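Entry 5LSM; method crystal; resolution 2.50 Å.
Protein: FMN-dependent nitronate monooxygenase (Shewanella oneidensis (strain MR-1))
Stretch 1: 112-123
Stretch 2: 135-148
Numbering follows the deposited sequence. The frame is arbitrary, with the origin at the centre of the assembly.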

# COMPACT_ATOMS: atom_id res chain seq x y z
N PRO A 112 9.74 -26.05 8.40
CA PRO A 112 8.82 -25.37 9.33
C PRO A 112 9.02 -25.76 10.79
O PRO A 112 9.63 -26.79 11.09
CB PRO A 112 7.43 -25.79 8.85
CG PRO A 112 7.64 -26.99 8.01
CD PRO A 112 9.00 -26.82 7.38
N TYR A 113 8.54 -24.91 11.69
CA TYR A 113 8.55 -25.18 13.13
C TYR A 113 8.00 -26.59 13.41
O TYR A 113 6.95 -26.97 12.91
CB TYR A 113 7.74 -24.11 13.87
CG TYR A 113 7.66 -24.32 15.35
CD1 TYR A 113 8.73 -24.02 16.18
CD2 TYR A 113 6.47 -24.74 15.94
CE1 TYR A 113 8.65 -24.22 17.54
CE2 TYR A 113 6.39 -24.96 17.29
CZ TYR A 113 7.47 -24.69 18.09
OH TYR A 113 7.35 -24.94 19.43
N SER A 114 8.78 -27.37 14.16
CA SER A 114 8.45 -28.77 14.48
C SER A 114 8.70 -29.08 15.96
O SER A 114 9.20 -28.24 16.71
CB SER A 114 9.30 -29.70 13.62
OG SER A 114 10.67 -29.52 13.91
N LYS A 115 8.37 -30.30 16.37
CA LYS A 115 8.76 -30.83 17.67
C LYS A 115 10.25 -30.62 17.95
O LYS A 115 10.65 -30.36 19.09
CB LYS A 115 8.40 -32.32 17.78
CG LYS A 115 8.24 -32.83 19.20
CD LYS A 115 6.89 -32.43 19.79
CE LYS A 115 6.65 -33.06 21.16
NZ LYS A 115 7.70 -32.69 22.15
N ALA A 116 11.07 -30.71 16.91
CA ALA A 116 12.53 -30.55 17.06
C ALA A 116 12.92 -29.17 17.59
O ALA A 116 13.80 -29.07 18.45
CB ALA A 116 13.21 -30.79 15.72
N GLN A 117 12.31 -28.12 17.07
CA GLN A 117 12.60 -26.77 17.57
C GLN A 117 11.96 -26.54 18.94
O GLN A 117 12.56 -25.93 19.81
CB GLN A 117 12.13 -25.70 16.58
CG GLN A 117 13.10 -25.47 15.44
CD GLN A 117 12.79 -26.29 14.21
OE1 GLN A 117 11.79 -27.01 14.16
NE2 GLN A 117 13.63 -26.16 13.20
N ALA A 118 10.75 -27.05 19.11
CA ALA A 118 10.08 -27.06 20.42
C ALA A 118 11.00 -27.54 21.56
O ALA A 118 11.01 -26.96 22.64
CB ALA A 118 8.84 -27.93 20.36
N GLU A 119 11.72 -28.63 21.33
CA GLU A 119 12.49 -29.24 22.41
C GLU A 119 13.57 -28.28 22.91
O GLU A 119 13.75 -28.13 24.11
CB GLU A 119 13.10 -30.58 21.98
N VAL A 120 14.22 -27.58 21.97
CA VAL A 120 15.18 -26.52 22.30
C VAL A 120 14.54 -25.30 22.98
O VAL A 120 15.04 -24.81 23.98
CB VAL A 120 15.93 -26.03 21.04
CG1 VAL A 120 16.89 -24.90 21.39
CG2 VAL A 120 16.67 -27.18 20.39
N LEU A 121 13.43 -24.80 22.44
CA LEU A 121 12.75 -23.66 23.02
C LEU A 121 12.33 -23.93 24.47
O LEU A 121 12.29 -23.02 25.30
CB LEU A 121 11.50 -23.29 22.21
CG LEU A 121 11.65 -22.33 21.02
CD1 LEU A 121 10.28 -21.77 20.63
CD2 LEU A 121 12.62 -21.20 21.34
N ALA A 122 11.96 -25.16 24.75
CA ALA A 122 11.38 -25.49 26.04
C ALA A 122 12.35 -25.18 27.17
O ALA A 122 11.93 -24.84 28.26
CB ALA A 122 10.98 -26.96 26.08
N LYS A 123 13.65 -25.31 26.91
CA LYS A 123 14.69 -24.99 27.90
C LYS A 123 14.71 -23.49 28.25
O LYS A 123 14.94 -23.13 29.40
CB LYS A 123 16.08 -25.43 27.40
N LEU A 135 -0.03 -20.31 11.75
CA LEU A 135 0.25 -20.93 13.02
C LEU A 135 0.55 -22.41 12.84
O LEU A 135 0.06 -23.04 11.92
CB LEU A 135 -0.94 -20.77 13.96
CG LEU A 135 -1.26 -19.35 14.41
CD1 LEU A 135 -2.60 -19.32 15.12
CD2 LEU A 135 -0.16 -18.81 15.32
N PRO A 136 1.33 -22.98 13.77
CA PRO A 136 1.50 -24.44 13.81
C PRO A 136 0.25 -25.21 14.34
O PRO A 136 -0.76 -24.58 14.74
CB PRO A 136 2.69 -24.61 14.74
CG PRO A 136 2.65 -23.42 15.64
CD PRO A 136 2.03 -22.29 14.87
N ASP A 137 0.32 -26.54 14.31
CA ASP A 137 -0.80 -27.41 14.79
C ASP A 137 -1.16 -27.13 16.24
O ASP A 137 -0.31 -26.70 17.02
CB ASP A 137 -0.43 -28.90 14.66
N GLU A 138 -2.39 -27.44 16.63
CA GLU A 138 -2.87 -27.07 17.95
C GLU A 138 -1.97 -27.59 19.08
O GLU A 138 -1.73 -26.86 20.07
CB GLU A 138 -4.33 -27.50 18.18
CG GLU A 138 -5.08 -26.55 19.11
CD GLU A 138 -6.16 -27.24 19.92
OE1 GLU A 138 -7.04 -27.88 19.31
OE2 GLU A 138 -6.15 -27.11 21.16
N GLU A 139 -1.42 -28.79 18.90
CA GLU A 139 -0.60 -29.44 19.93
C GLU A 139 0.69 -28.66 20.17
O GLU A 139 1.03 -28.36 21.32
CB GLU A 139 -0.25 -30.88 19.52
CG GLU A 139 -1.46 -31.80 19.48
CD GLU A 139 -1.27 -32.98 18.55
OE1 GLU A 139 -1.03 -32.76 17.34
OE2 GLU A 139 -1.36 -34.13 19.04
N LEU A 140 1.39 -28.34 19.08
CA LEU A 140 2.53 -27.44 19.12
C LEU A 140 2.21 -26.11 19.80
O LEU A 140 2.96 -25.63 20.63
CB LEU A 140 3.06 -27.19 17.71
CG LEU A 140 3.67 -28.42 17.01
CD1 LEU A 140 4.18 -28.07 15.62
CD2 LEU A 140 4.80 -29.03 17.84
N LEU A 141 1.04 -25.56 19.49
CA LEU A 141 0.58 -24.32 20.08
C LEU A 141 0.33 -24.45 21.58
O LEU A 141 0.63 -23.54 22.34
CB LEU A 141 -0.72 -23.90 19.41
CG LEU A 141 -0.81 -22.48 18.88
CD1 LEU A 141 0.44 -22.16 18.08
CD2 LEU A 141 -2.06 -22.34 18.01
N LEU A 142 -0.32 -25.54 21.99
CA LEU A 142 -0.58 -25.78 23.41
C LEU A 142 0.73 -25.98 24.17
O LEU A 142 0.91 -25.43 25.27
CB LEU A 142 -1.49 -26.99 23.62
CG LEU A 142 -2.96 -26.83 23.20
CD1 LEU A 142 -3.71 -28.14 23.44
CD2 LEU A 142 -3.63 -25.67 23.93
N GLU A 143 1.67 -26.68 23.56
CA GLU A 143 2.98 -26.83 24.19
C GLU A 143 3.60 -25.47 24.49
O GLU A 143 4.07 -25.25 25.59
CB GLU A 143 3.92 -27.65 23.32
CG GLU A 143 5.22 -28.01 24.04
CD GLU A 143 6.28 -28.58 23.13
OE1 GLU A 143 6.05 -28.68 21.89
OE2 GLU A 143 7.34 -28.97 23.66
N ILE A 144 3.60 -24.58 23.50
CA ILE A 144 4.15 -23.24 23.65
C ILE A 144 3.45 -22.44 24.77
O ILE A 144 4.11 -21.82 25.60
CB ILE A 144 4.09 -22.44 22.32
CG1 ILE A 144 5.09 -23.00 21.31
CG2 ILE A 144 4.42 -20.97 22.54
CD1 ILE A 144 4.74 -22.69 19.87
N LYS A 145 2.13 -22.44 24.77
CA LYS A 145 1.38 -21.64 25.74
C LYS A 145 1.71 -22.09 27.16
O LYS A 145 1.61 -21.31 28.09
CB LYS A 145 -0.13 -21.78 25.52
CG LYS A 145 -0.64 -21.24 24.20
CD LYS A 145 -1.25 -19.86 24.34
CE LYS A 145 -1.84 -19.37 23.02
NZ LYS A 145 -3.28 -19.72 22.91
N SER A 146 2.07 -23.36 27.31
CA SER A 146 2.31 -23.95 28.61
C SER A 146 3.70 -23.62 29.15
O SER A 146 4.04 -24.01 30.26
CB SER A 146 2.12 -25.46 28.54
OG SER A 146 3.27 -26.07 28.02
N TRP A 147 4.51 -22.92 28.35
CA TRP A 147 5.72 -22.26 28.85
C TRP A 147 5.44 -20.89 29.46
O TRP A 147 6.33 -20.27 30.01
CB TRP A 147 6.72 -22.05 27.72
CG TRP A 147 7.03 -23.26 26.94
CD1 TRP A 147 7.03 -24.54 27.39
CD2 TRP A 147 7.44 -23.31 25.57
NE1 TRP A 147 7.43 -25.39 26.40
CE2 TRP A 147 7.69 -24.66 25.27
CE3 TRP A 147 7.63 -22.35 24.58
CZ2 TRP A 147 8.10 -25.08 24.01
CZ3 TRP A 147 8.05 -22.75 23.33
CH2 TRP A 147 8.26 -24.11 23.05
N GLY A 148 4.22 -20.39 29.33
CA GLY A 148 3.93 -19.00 29.66
C GLY A 148 4.04 -18.05 28.47
O GLY A 148 3.67 -16.88 28.58

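How do two helices lie together when their axes come no closer than 11.0 Å? They run nearly parallel, 6° apart, and side chains must fill the space between them. No hydrogen bond crosses the contact, so it rests on shape, with 459 Å² buried over both sides.

What fills the gap at the start of the helices? Tyr 113, in the loop just before the first helix, takes a t rotamer and lays its long ring along the second stretch. The ring edge meets Pro 136 and Leu 140: CD2 of Tyr 113 is 4.0 Å from CB of Pro 136, and CE2 of Tyr 113 is 4.0 Å from CB of Leu 140. Farther along, OH of Tyr 113 sits 3.5 Å from CD1 of Ile 144 and 3.8 Å from CH2 of Trp 147. A flat, elongated side chain thus touches four residues. Leu 140 also reaches past the ring, its CD2 4.1 Å from N of Lys 115.

Where does Trp 147 put its bulk? Its indole lies against the first helix between Ala 118 and Ala 122, with Leu 121 C over one face. CH2 of Trp 147 packs 3.4 Å from CB of Leu 121, while CZ2 of Trp 147 approaches O of Ala 118 at 3.7 Å. The small Ala 122 lets the ring come close to the backbone: its CA is 3.9 Å from CE2 of Trp 147.

Does charge contribute between these two ends? Glu 143 extends with chi1 and chi2 both t, bringing OE1 to 3.3 Å from CB of Ala 118, whose short side chain leaves room for the carboxylate. OE2 of Glu 143 is 4.0 Å from NZ of Lys 115, opposite charges near each other but beyond a salt bridge.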